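Local atomic coordinates of sulfur carrier protein CysO (Mycobacterium tuberculosis, PDB entry 3DWG), a protein that probably serves, in its thiocarboxylated form, as the sulfur donor for the CysM-dependent pathway of cysteine biosynthesis. Residues C[3-8]-C[21-26]. Residues are numbered along the deposited sequence; the frame is centred on the assembly and turned at random.
Sequences VTVSIP and VSASGD
V5 and V21 face each other as an antiparallel hydrogen-bonded pair, with V5 N to V21 O at 2.9 Å and the return bond from V21 N to V5 O at 3.0 Å. The first is nearly straight (168° at the hydrogen) and meets its carbonyl almost end-on. Two residues along, V3 and A23 repeat this pair of hydrogen bonds; V3 N reaches A23 O at 2.8 Å, whereas A23 N to V3 O is more bent, at 151°. V3 O also receives a CA-H...O contact from S22 CA (3.4 Å). Alternation then sorts the side chains: T4 and S22, the non-hydrogen-bonded pair between, occupy the exposed face, while V3, V5, V21 and A23 share the buried one. This is the N-terminal beta hairpin of the ubiquitin-like fold, as in ThiS. On the buried face CG2 of V5, anti to its carbonyl carbon, reaches diagonally across to A23 CB at 3.8 Å, while V21 CG2 lies against V5 CB. Beyond the strand end, I7 bends back toward V21, its CD1 4.1 Å from V21 CG2, the two side chains crossing at about a right angle. Against the same face lies helix 28-38, whose V31 touches V3 and A23 and whose L35 meets V21. Strand 83-88 runs parallel along the other edge of strand 3-6, bonding to T4 and S6, and D34 accepts a hydrogen bond from S24 N just past the hairpin.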
loop_
_atom_site.group_PDB
_atom_site.type_symbol
_atom_site.label_atom_id
_atom_site.label_comp_id
_atom_site.label_asym_id
_atom_site.label_seq_id
_atom_site.Cartn_x
_atom_site.Cartn_y
_atom_site.Cartn_z
ATOM N N VAL C 3 -8.471 19.571 -33.048
ATOM C CA VAL C 3 -8.227 18.979 -31.743
ATOM C C VAL C 3 -9.535 18.831 -31.022
ATOM O O VAL C 3 -10.516 19.502 -31.331
ATOM C CB VAL C 3 -7.233 19.812 -30.874
ATOM C CG1 VAL C 3 -5.969 20.126 -31.679
ATOM C CG2 VAL C 3 -7.858 21.065 -30.369
ATOM N N THR C 4 -9.535 17.941 -30.038
ATOM C CA THR C 4 -10.723 17.714 -29.246
ATOM C C THR C 4 -10.498 18.339 -27.866
ATOM O O THR C 4 -9.517 17.995 -27.218
ATOM C CB THR C 4 -11.021 16.205 -29.082
ATOM O OG1 THR C 4 -11.133 15.588 -30.393
ATOM C CG2 THR C 4 -12.318 16.052 -28.333
ATOM N N VAL C 5 -11.406 19.215 -27.456
ATOM C CA VAL C 5 -11.278 19.974 -26.207
ATOM C C VAL C 5 -12.309 19.517 -25.168
ATOM O O VAL C 5 -13.524 19.558 -25.440
ATOM C CB VAL C 5 -11.477 21.524 -26.391
ATOM C CG1 VAL C 5 -11.184 22.256 -25.043
ATOM C CG2 VAL C 5 -10.555 22.076 -27.523
ATOM N N SER C 6 -11.842 19.095 -23.992
ATOM C CA SER C 6 -12.760 18.679 -22.930
ATOM C C SER C 6 -13.095 19.897 -22.096
ATOM O O SER C 6 -12.192 20.577 -21.512
ATOM C CB SER C 6 -12.128 17.561 -22.080
ATOM O OG SER C 6 -12.718 17.426 -20.798
ATOM N N ILE C 7 -14.403 20.141 -21.960
ATOM C CA ILE C 7 -14.897 21.290 -21.291
ATOM C C ILE C 7 -15.470 20.891 -19.916
ATOM O O ILE C 7 -16.404 20.080 -19.849
ATOM C CB ILE C 7 -16.034 21.972 -22.144
ATOM C CG1 ILE C 7 -15.570 22.200 -23.602
ATOM C CG2 ILE C 7 -16.540 23.162 -21.411
ATOM C CD1 ILE C 7 -14.504 23.292 -23.750
ATOM N N PRO C 8 -14.928 21.467 -18.841
ATOM C CA PRO C 8 -15.412 21.107 -17.513
ATOM C C PRO C 8 -16.808 21.653 -17.306
ATOM O O PRO C 8 -17.260 22.581 -17.989
ATOM C CB PRO C 8 -14.399 21.769 -16.560
ATOM C CG PRO C 8 -13.946 23.022 -17.370
ATOM C CD PRO C 8 -13.859 22.499 -18.784
ATOM N N VAL C 21 -15.745 19.529 -27.488
ATOM C CA VAL C 21 -15.940 20.306 -28.693
ATOM C C VAL C 21 -14.710 20.276 -29.529
ATOM O O VAL C 21 -13.680 20.047 -29.031
ATOM C CB VAL C 21 -16.332 21.741 -28.384
ATOM C CG1 VAL C 21 -17.581 21.778 -27.594
ATOM C CG2 VAL C 21 -15.217 22.468 -27.666
ATOM N N SER C 22 -14.851 20.461 -30.830
ATOM C CA SER C 22 -13.704 20.547 -31.714
ATOM C C SER C 22 -13.192 21.960 -31.744
ATOM O O SER C 22 -13.957 22.907 -31.625
ATOM C CB SER C 22 -14.082 20.204 -33.164
ATOM O OG SER C 22 -14.598 18.910 -33.231
ATOM N N ALA C 23 -11.906 22.070 -32.011
ATOM C CA ALA C 23 -11.270 23.367 -32.162
ATOM C C ALA C 23 -10.123 23.171 -33.112
ATOM O O ALA C 23 -9.730 22.050 -33.403
ATOM C CB ALA C 23 -10.789 23.908 -30.804
ATOM N N SER C 24 -9.639 24.274 -33.664
ATOM C CA SER C 24 -8.443 24.206 -34.501
ATOM C C SER C 24 -7.429 25.244 -34.044
ATOM O O SER C 24 -7.773 26.335 -33.546
ATOM C CB SER C 24 -8.783 24.410 -35.979
ATOM O OG SER C 24 -9.402 25.663 -36.134
ATOM N N GLY C 25 -6.163 24.905 -34.218
ATOM C CA GLY C 25 -5.117 25.860 -33.950
ATOM C C GLY C 25 -3.814 25.159 -33.689
ATOM O O GLY C 25 -3.800 24.005 -33.236
ATOM N N ASP C 26 -2.715 25.837 -33.990
ATOM C CA ASP C 26 -1.444 25.154 -33.880
ATOM C C ASP C 26 -0.697 25.444 -32.596
ATOM O O ASP C 26 0.446 24.952 -32.410
ATOM C CB ASP C 26 -0.542 25.421 -35.111
ATOM C CG ASP C 26 -0.232 26.852 -35.311
ATOM O OD1 ASP C 26 -0.556 27.707 -34.465
ATOM O OD2 ASP C 26 0.410 27.131 -36.346
#